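Local coordinates for protein DOA1 (Saccharomyces cerevisiae, PDB 3ODT) that probably binds ubiquitin through its WD40 beta-propeller domain and takes part in regulating the turnover of F-box proteins, at residues A[240-250]-A[261-272]; A[16-24]-A[282-290]. All coordinates share one frame; numbering follows the deposited sequence.

How the contacts relate
Contact 2 takes up the chain first, at residues 16-24, which enter the innermost strand (21-26) of one blade; it brings them against 282-290, closing a loop that takes in most of the chain and with it the propeller ring. Contact 1 is local: 240-250 and 261-272 share the hairpin of strands 247-251 and 258-263, with ten residues between them, so it lies wholly within that larger loop. It ties the blade built from 228-263 to strand 269-274 of the next, a blade completed by N-terminal strand 9-14. Contact 2 joins this composite blade to the one after it. The two meet where S271 O accepts from G283 N and S271 OG bonds D23 OD1.

Contact 1 (A[240-250]-A[261-272]); sequences VSCGEDRTVRI and VITLPAISIWSV
Neighbouring blades of the WD40 propeller meet here: strands 247-250 and 261-263 form the outer antiparallel pair of one blade, and the chain crosses to strand 269-272, innermost in the next. V248 and I262 are a hydrogen-bonded pair, V248 N giving to I262 O at 2.9 Å and I262 N returning to V248 O; L264 N continues the ladder to R246 O. From the type I turn 243-246, R246 bends at chi3 (-71°), which brings NH1 to L264 O at 2.9 Å, while T263 CG2 sits over a face of the guanidinium. E244 OE1 is met on its syn side by S268 OG at 2.6 Å and also bonds Y229 OH; beside it I269 N bonds G243 O. The apolar seam lies deeper. I269 CG2 packs on C242 CB at 3.7 Å and touches V248 CG2, the side chains of I269 and V248 crossing at about a right angle; V272 CG1 touches C242 SG at 3.8 Å, and V240 CG1 meets V272 CG2 tip to tip. On the other face of the hairpin, D245 OD1 accepts from T247 OG1, which accepts from R249 NE, and S241 OG bonds H224 and W251, recalling the Ser-His and Ser-Trp links of the WD40 tetrad. The S268-E244 and I269-G243 bonds link the blades at the turn, and aliphatic branches of V240, V248, I269 and V272 pack the interior with the sulfur of C242.

Contact 2 (A[16-24]-A[282-290]); sequences GHDQDVRDV and VGSSDNLVR
S284 O is gripped by two backbone donors arriving from opposite faces of its carbonyl plane: V21 N across the contact at 3.2 Å, and N287 N, which closes the type I turn 284-287. Next to this bond V21 has CG1 anti to its own nitrogen (chi1 179°), a placement that lays the methyl 3.7 Å from G283 CA and across V289 CG2, while CG2 rests on N287 O. V24 CG1 also approaches G283 CA, at 3.8 Å; G283, with no side chain, lets both valine methyls lie against its CA. This is the seam between the composite closing blade of the WD40 propeller and the blade that starts with strand 21-26; at its rim D20, S285 and N287 form a calcium site. There D20 OD1 lies 3.1 Å from S285 O and 3.5 Å from N287 OD1, a gathering of acceptors consistent with a shared cation, and the carboxylate and amide planes stand 43° apart. D20 OD2 takes a hydrogen bond from W270 NE1. With an alanine at D20 the calcium would probably lose a ligand and the indole N-H of W270 its acceptor. Within the turn, D286 OD1 accepts from S284 OG at 2.6 Å, and R290 grips D286 OD2 end-on with NH1 and NH2, the oxygen lying in the guanidinium plane. H17 packs its CB against N287 O at 3.4 Å, its imidazole NE2 being bonded to S34 OG.

Contact 1 (A[240-250]-A[261-272])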
loop_
_atom_site.group_PDB
_atom_site.type_symbol
_atom_site.label_atom_id
_atom_site.label_comp_id
_atom_site.label_asym_id
_atom_site.label_seq_id
_atom_site.Cartn_x
_atom_site.Cartn_y
_atom_site.Cartn_z
ATOM N N VAL A 240 -1.970 -1.681 11.144
ATOM C CA VAL A 240 -1.679 -0.258 11.048
ATOM C C VAL A 240 -2.517 0.339 9.917
ATOM O O VAL A 240 -2.611 -0.232 8.827
ATOM C CB VAL A 240 -0.189 0.031 10.816
ATOM C CG1 VAL A 240 0.309 -0.540 9.520
ATOM C CG2 VAL A 240 0.040 1.519 10.837
ATOM N N SER A 241 -3.172 1.440 10.204
ATOM C CA SER A 241 -4.006 2.118 9.228
ATOM C C SER A 241 -3.684 3.604 9.196
ATOM O O SER A 241 -3.099 4.141 10.150
ATOM C CB SER A 241 -5.480 1.946 9.582
ATOM O OG SER A 241 -5.825 2.585 10.820
ATOM N N CYS A 242 -4.090 4.266 8.131
ATOM C CA CYS A 242 -3.962 5.705 8.041
ATOM C C CYS A 242 -5.001 6.281 7.112
ATOM O O CYS A 242 -5.574 5.582 6.268
ATOM C CB CYS A 242 -2.561 6.093 7.561
ATOM S SG CYS A 242 -2.193 5.685 5.843
ATOM N N GLY A 243 -5.248 7.583 7.238
ATOM C CA GLY A 243 -6.201 8.200 6.349
ATOM C C GLY A 243 -6.340 9.709 6.432
ATOM O O GLY A 243 -5.435 10.460 6.804
ATOM N N GLU A 244 -7.523 10.128 6.036
ATOM C CA GLU A 244 -7.826 11.495 5.766
ATOM C C GLU A 244 -7.981 12.335 7.045
ATOM O O GLU A 244 -7.917 13.565 7.007
ATOM C CB GLU A 244 -9.077 11.525 4.871
ATOM C CG GLU A 244 -9.532 12.912 4.391
ATOM C CD GLU A 244 -8.421 13.727 3.740
ATOM O OE1 GLU A 244 -7.653 13.175 2.927
ATOM O OE2 GLU A 244 -8.351 14.939 4.022
ATOM N N ASP A 245 -8.131 11.669 8.185
ATOM C CA ASP A 245 -8.252 12.368 9.472
ATOM C C ASP A 245 -6.921 12.708 10.137
ATOM O O ASP A 245 -6.880 13.074 11.312
ATOM C CB ASP A 245 -9.134 11.591 10.423
ATOM C CG ASP A 245 -8.502 10.279 10.885
ATOM O OD1 ASP A 245 -7.372 9.990 10.428
ATOM O OD2 ASP A 245 -9.139 9.589 11.748
ATOM N N ARG A 246 -5.845 12.643 9.353
ATOM C CA ARG A 246 -4.494 13.034 9.767
ATOM C C ARG A 246 -3.847 12.036 10.709
ATOM O O ARG A 246 -2.814 12.348 11.319
ATOM C CB ARG A 246 -4.459 14.445 10.381
ATOM C CG ARG A 246 -5.280 15.469 9.609
ATOM C CD ARG A 246 -4.997 16.879 10.069
ATOM N NE ARG A 246 -5.508 17.214 11.398
ATOM C CZ ARG A 246 -4.756 17.443 12.473
ATOM N NH1 ARG A 246 -3.430 17.298 12.433
ATOM N NH2 ARG A 246 -5.331 17.786 13.618
ATOM N N THR A 247 -4.416 10.848 10.811
ATOM C CA THR A 247 -3.918 9.887 11.775
ATOM C C THR A 247 -3.332 8.621 11.130
ATOM O O THR A 247 -3.741 8.164 10.050
ATOM C CB THR A 247 -4.967 9.453 12.831
ATOM O OG1 THR A 247 -5.963 8.606 12.251
ATOM C CG2 THR A 247 -5.584 10.673 13.548
ATOM N N VAL A 248 -2.376 8.062 11.869
ATOM C CA VAL A 248 -1.909 6.683 11.739
ATOM C C VAL A 248 -2.401 5.984 12.993
ATOM O O VAL A 248 -2.226 6.507 14.099
ATOM C CB VAL A 248 -0.368 6.600 11.664
ATOM C CG1 VAL A 248 0.074 5.146 11.630
ATOM C CG2 VAL A 248 0.126 7.341 10.419
ATOM N N ARG A 249 -3.012 4.822 12.843
ATOM C CA ARG A 249 -3.581 4.137 13.987
ATOM C C ARG A 249 -3.075 2.720 14.051
ATOM O O ARG A 249 -2.872 2.080 13.016
ATOM C CB ARG A 249 -5.099 4.182 13.968
ATOM C CG ARG A 249 -5.606 5.596 14.031
ATOM C CD ARG A 249 -7.112 5.666 14.063
ATOM N NE ARG A 249 -7.588 7.052 13.984
ATOM C CZ ARG A 249 -8.506 7.598 14.759
ATOM N NH1 ARG A 249 -9.034 6.935 15.774
ATOM N NH2 ARG A 249 -8.858 8.857 14.523
ATOM N N ILE A 250 -2.907 2.216 15.265
ATOM C CA ILE A 250 -2.448 0.854 15.461
ATOM C C ILE A 250 -3.521 0.126 16.245
ATOM O O ILE A 250 -3.968 0.641 17.267
ATOM C CB ILE A 250 -1.097 0.812 16.217
ATOM C CG1 ILE A 250 -0.004 1.490 15.378
ATOM C CG2 ILE A 250 -0.662 -0.625 16.491
ATOM C CD1 ILE A 250 0.404 2.821 15.884
ATOM N N VAL A 261 -3.066 6.225 18.584
ATOM C CA VAL A 261 -3.396 7.174 17.524
ATOM C C VAL A 261 -2.274 8.176 17.443
ATOM O O VAL A 261 -1.959 8.860 18.419
ATOM C CB VAL A 261 -4.697 7.910 17.805
ATOM C CG1 VAL A 261 -4.991 8.961 16.715
ATOM C CG2 VAL A 261 -5.836 6.932 17.950
ATOM N N ILE A 262 -1.677 8.250 16.267
ATOM C CA ILE A 262 -0.632 9.220 15.961
ATOM C C ILE A 262 -1.217 10.272 15.021
ATOM O O ILE A 262 -1.720 9.964 13.931
ATOM C CB ILE A 262 0.565 8.555 15.250
ATOM C CG1 ILE A 262 1.229 7.507 16.143
ATOM C CG2 ILE A 262 1.616 9.578 14.860
ATOM C CD1 ILE A 262 2.162 6.584 15.420
ATOM N N THR A 263 -1.223 11.509 15.473
ATOM C CA THR A 263 -1.790 12.598 14.719
ATOM C C THR A 263 -0.658 13.422 14.147
ATOM O O THR A 263 0.251 13.813 14.857
ATOM C CB THR A 263 -2.683 13.465 15.583
ATOM O OG1 THR A 263 -3.738 12.663 16.122
ATOM C CG2 THR A 263 -3.283 14.592 14.751
ATOM N N LEU A 264 -0.705 13.633 12.841
ATOM C CA LEU A 264 0.333 14.364 12.123
ATOM C C LEU A 264 -0.181 15.661 11.514
ATOM O O LEU A 264 -1.363 15.755 11.194
ATOM C CB LEU A 264 0.861 13.480 10.999
ATOM C CG LEU A 264 1.539 12.180 11.471
ATOM C CD1 LEU A 264 1.922 11.338 10.295
ATOM C CD2 LEU A 264 2.775 12.458 12.288
ATOM N N PRO A 265 0.723 16.652 11.331
ATOM C CA PRO A 265 0.333 17.965 10.794
ATOM C C PRO A 265 0.289 17.938 9.261
ATOM O O PRO A 265 0.988 18.705 8.581
ATOM C CB PRO A 265 1.436 18.905 11.317
ATOM C CG PRO A 265 2.667 18.013 11.372
ATOM C CD PRO A 265 2.140 16.632 11.761
ATOM N N ALA A 266 -0.549 17.057 8.734
ATOM C CA ALA A 266 -0.754 16.916 7.309
ATOM C C ALA A 266 -2.216 16.655 7.062
ATOM O O ALA A 266 -2.842 15.901 7.794
ATOM C CB ALA A 266 0.074 15.749 6.800
ATOM N N ILE A 267 -2.795 17.249 6.026
ATOM C CA ILE A 267 -4.232 17.130 5.827
ATOM C C ILE A 267 -4.653 15.692 5.475
ATOM O O ILE A 267 -5.792 15.317 5.763
ATOM C CB ILE A 267 -4.806 18.118 4.782
ATOM C CG1 ILE A 267 -4.199 17.886 3.398
ATOM C CG2 ILE A 267 -4.664 19.580 5.286
ATOM C CD1 ILE A 267 -4.780 18.798 2.339
ATOM N N SER A 268 -3.753 14.923 4.865
ATOM C CA SER A 268 -4.031 13.532 4.468
ATOM C C SER A 268 -2.837 12.647 4.706
ATOM O O SER A 268 -1.700 13.017 4.343
ATOM C CB SER A 268 -4.329 13.465 2.963
ATOM O OG SER A 268 -5.373 14.343 2.583
ATOM N N ILE A 269 -3.061 11.462 5.270
ATOM C CA ILE A 269 -1.993 10.470 5.394
ATOM C C ILE A 269 -2.285 9.356 4.372
ATOM O O ILE A 269 -3.282 8.667 4.504
ATOM C CB ILE A 269 -1.918 9.855 6.804
ATOM C CG1 ILE A 269 -2.105 10.921 7.883
ATOM C CG2 ILE A 269 -0.565 9.097 6.954
ATOM C CD1 ILE A 269 -1.154 12.095 7.788
ATOM N N TRP A 270 -1.464 9.272 3.318
ATOM C CA TRP A 270 -1.779 8.437 2.171
ATOM C C TRP A 270 -1.396 6.971 2.284
ATOM O O TRP A 270 -2.040 6.114 1.681
ATOM C CB TRP A 270 -1.145 9.009 0.903
ATOM C CG TRP A 270 -1.660 10.335 0.552
ATOM C CD1 TRP A 270 -0.978 11.512 0.549
ATOM C CD2 TRP A 270 -2.998 10.633 0.150
ATOM N NE1 TRP A 270 -1.817 12.538 0.171
ATOM C CE2 TRP A 270 -3.062 12.022 -0.076
ATOM C CE3 TRP A 270 -4.147 9.864 -0.018
ATOM C CZ2 TRP A 270 -4.227 12.658 -0.476
ATOM C CZ3 TRP A 270 -5.314 10.497 -0.436
ATOM C CH2 TRP A 270 -5.349 11.885 -0.628
ATOM N N SER A 271 -0.289 6.709 2.968
ATOM C CA SER A 271 0.292 5.379 2.901
ATOM C C SER A 271 1.114 5.045 4.137
ATOM O O SER A 271 1.764 5.911 4.743
ATOM C CB SER A 271 1.200 5.312 1.664
ATOM O OG SER A 271 1.766 4.009 1.511
ATOM N N VAL A 272 1.022 3.785 4.528
ATOM C CA VAL A 272 1.908 3.186 5.521
ATOM C C VAL A 272 2.457 1.870 5.010
ATOM O O VAL A 272 1.840 1.189 4.160
ATOM C CB VAL A 272 1.185 2.910 6.858
ATOM C CG1 VAL A 272 0.876 4.226 7.574
ATOM C CG2 VAL A 272 -0.130 2.144 6.618
#

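Contact 2 (A[16-24]-A[282-290])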
loop_
_atom_site.group_PDB
_atom_site.type_symbol
_atom_site.label_atom_id
_atom_site.label_comp_id
_atom_site.label_asym_id
_atom_site.label_seq_id
_atom_site.Cartn_x
_atom_site.Cartn_y
_atom_site.Cartn_z
ATOM N N GLY A 16 12.383 15.646 1.216
ATOM C CA GLY A 16 12.932 15.748 -0.119
ATOM C C GLY A 16 11.857 15.871 -1.187
ATOM O O GLY A 16 12.033 16.593 -2.168
ATOM N N HIS A 17 10.746 15.159 -1.023
ATOM C CA HIS A 17 9.688 15.267 -2.006
ATOM C C HIS A 17 9.097 16.677 -2.019
ATOM O O HIS A 17 8.968 17.328 -0.981
ATOM C CB HIS A 17 8.579 14.244 -1.721
ATOM C CG HIS A 17 8.918 12.846 -2.132
ATOM N ND1 HIS A 17 9.115 12.493 -3.443
ATOM C CD2 HIS A 17 9.113 11.721 -1.396
ATOM C CE1 HIS A 17 9.373 11.198 -3.511
ATOM N NE2 HIS A 17 9.392 10.714 -2.282
ATOM N N ASP A 18 8.675 17.119 -3.197
ATOM C CA ASP A 18 8.104 18.451 -3.347
ATOM C C ASP A 18 6.564 18.467 -3.474
ATOM O O ASP A 18 5.969 19.532 -3.623
ATOM C CB ASP A 18 8.706 19.120 -4.574
ATOM C CG ASP A 18 10.187 19.318 -4.436
ATOM O OD1 ASP A 18 10.627 19.690 -3.315
ATOM O OD2 ASP A 18 10.890 19.135 -5.454
ATOM N N GLN A 19 5.949 17.283 -3.498
ATOM C CA GLN A 19 4.494 17.167 -3.473
ATOM C C GLN A 19 4.115 15.924 -2.669
ATOM O O GLN A 19 4.990 15.225 -2.161
ATOM C CB GLN A 19 3.926 17.091 -4.897
ATOM C CG GLN A 19 4.184 18.319 -5.752
ATOM C CD GLN A 19 3.416 19.542 -5.305
ATOM O OE1 GLN A 19 2.404 19.438 -4.608
ATOM N NE2 GLN A 19 3.898 20.730 -5.709
ATOM N N ASP A 20 2.821 15.644 -2.556
ATOM C CA ASP A 20 2.389 14.618 -1.631
ATOM C C ASP A 20 3.138 13.321 -1.863
ATOM O O ASP A 20 3.345 12.912 -3.014
ATOM C CB ASP A 20 0.888 14.314 -1.776
ATOM C CG ASP A 20 0.003 15.446 -1.316
ATOM O OD1 ASP A 20 0.454 16.588 -1.250
ATOM O OD2 ASP A 20 -1.159 15.170 -0.998
ATOM N N VAL A 21 3.470 12.641 -0.756
ATOM C CA VAL A 21 3.977 11.273 -0.829
ATOM C C VAL A 21 2.773 10.335 -0.852
ATOM O O VAL A 21 1.986 10.273 0.084
ATOM C CB VAL A 21 4.886 10.940 0.352
ATOM C CG1 VAL A 21 5.374 9.505 0.244
ATOM C CG2 VAL A 21 6.050 11.917 0.410
ATOM N N ARG A 22 2.616 9.605 -1.937
ATOM C CA ARG A 22 1.415 8.829 -2.153
ATOM C C ARG A 22 1.537 7.355 -1.787
ATOM O O ARG A 22 0.535 6.689 -1.562
ATOM C CB ARG A 22 1.017 8.926 -3.613
ATOM C CG ARG A 22 0.596 10.323 -4.075
ATOM C CD ARG A 22 -0.710 10.772 -3.433
ATOM N NE ARG A 22 -1.734 9.740 -3.581
ATOM C CZ ARG A 22 -3.037 9.932 -3.509
ATOM N NH1 ARG A 22 -3.517 11.148 -3.330
ATOM N NH2 ARG A 22 -3.865 8.887 -3.640
ATOM N N ASP A 23 2.757 6.862 -1.739
ATOM C CA ASP A 23 3.004 5.467 -1.424
ATOM C C ASP A 23 4.440 5.275 -0.954
ATOM O O ASP A 23 5.369 5.935 -1.441
ATOM C CB ASP A 23 2.686 4.575 -2.622
ATOM C CG ASP A 23 2.216 3.163 -2.203
ATOM O OD1 ASP A 23 2.012 2.905 -0.991
ATOM O OD2 ASP A 23 2.004 2.319 -3.100
ATOM N N VAL A 24 4.595 4.400 0.052
ATOM C CA VAL A 24 5.878 4.052 0.652
ATOM C C VAL A 24 6.014 2.539 0.763
ATOM O O VAL A 24 5.020 1.817 0.934
ATOM C CB VAL A 24 6.046 4.717 2.045
ATOM C CG1 VAL A 24 5.948 6.236 1.907
ATOM C CG2 VAL A 24 4.997 4.223 3.019
ATOM N N VAL A 282 5.589 6.054 6.890
ATOM C CA VAL A 282 4.396 6.848 6.654
ATOM C C VAL A 282 4.643 7.890 5.557
ATOM O O VAL A 282 5.625 8.628 5.601
ATOM C CB VAL A 282 3.962 7.609 7.942
ATOM C CG1 VAL A 282 2.649 8.334 7.717
ATOM C CG2 VAL A 282 3.858 6.664 9.114
ATOM N N GLY A 283 3.760 7.922 4.564
ATOM C CA GLY A 283 3.792 8.947 3.536
ATOM C C GLY A 283 2.570 9.849 3.657
ATOM O O GLY A 283 1.446 9.378 3.710
ATOM N N SER A 284 2.788 11.163 3.632
ATOM C CA SER A 284 1.722 12.113 3.896
ATOM C C SER A 284 1.698 13.325 2.964
ATOM O O SER A 284 2.616 13.563 2.142
ATOM C CB SER A 284 1.738 12.536 5.365
ATOM O OG SER A 284 3.026 12.901 5.775
ATOM N N SER A 285 0.629 14.101 3.089
ATOM C CA SER A 285 0.394 15.220 2.197
ATOM C C SER A 285 1.293 16.440 2.446
ATOM O O SER A 285 1.296 17.377 1.651
ATOM C CB SER A 285 -1.056 15.667 2.321
ATOM O OG SER A 285 -1.346 16.065 3.640
ATOM N N ASP A 286 2.035 16.426 3.552
ATOM C CA ASP A 286 3.000 17.492 3.813
ATOM C C ASP A 286 4.312 17.230 3.076
ATOM O O ASP A 286 5.309 17.897 3.305
ATOM C CB ASP A 286 3.240 17.665 5.311
ATOM C CG ASP A 286 3.678 16.393 5.992
ATOM O OD1 ASP A 286 3.777 15.352 5.343
ATOM O OD2 ASP A 286 3.914 16.446 7.211
ATOM N N ASN A 287 4.307 16.195 2.243
ATOM C CA ASN A 287 5.414 15.840 1.346
ATOM C C ASN A 287 6.550 15.137 2.059
ATOM O O ASN A 287 7.638 14.970 1.508
ATOM C CB ASN A 287 5.951 17.051 0.576
ATOM C CG ASN A 287 4.844 17.912 -0.039
ATOM O OD1 ASN A 287 3.687 17.490 -0.242
ATOM N ND2 ASN A 287 5.207 19.133 -0.361
ATOM N N LEU A 288 6.286 14.713 3.283
ATOM C CA LEU A 288 7.255 14.010 4.089
ATOM C C LEU A 288 7.013 12.498 4.120
ATOM O O LEU A 288 5.869 12.024 4.075
ATOM C CB LEU A 288 7.207 14.524 5.533
ATOM C CG LEU A 288 7.662 15.958 5.722
ATOM C CD1 LEU A 288 7.400 16.383 7.136
ATOM C CD2 LEU A 288 9.140 16.113 5.305
ATOM N N VAL A 289 8.115 11.786 4.256
ATOM C CA VAL A 289 8.111 10.412 4.729
ATOM C C VAL A 289 8.542 10.458 6.203
ATOM O O VAL A 289 9.451 11.211 6.573
ATOM C CB VAL A 289 9.088 9.558 3.892
ATOM C CG1 VAL A 289 9.160 8.170 4.459
ATOM C CG2 VAL A 289 8.684 9.522 2.410
ATOM N N ARG A 290 7.891 9.661 7.040
ATOM C CA ARG A 290 8.311 9.526 8.441
ATOM C C ARG A 290 8.486 8.056 8.790
ATOM O O ARG A 290 7.869 7.190 8.184
ATOM C CB ARG A 290 7.276 10.152 9.380
ATOM C CG ARG A 290 7.138 11.668 9.292
ATOM C CD ARG A 290 6.003 12.070 10.204
ATOM N NE ARG A 290 5.833 13.513 10.327
ATOM C CZ ARG A 290 5.164 14.285 9.469
ATOM N NH1 ARG A 290 4.649 13.779 8.350
ATOM N NH2 ARG A 290 5.021 15.579 9.726
#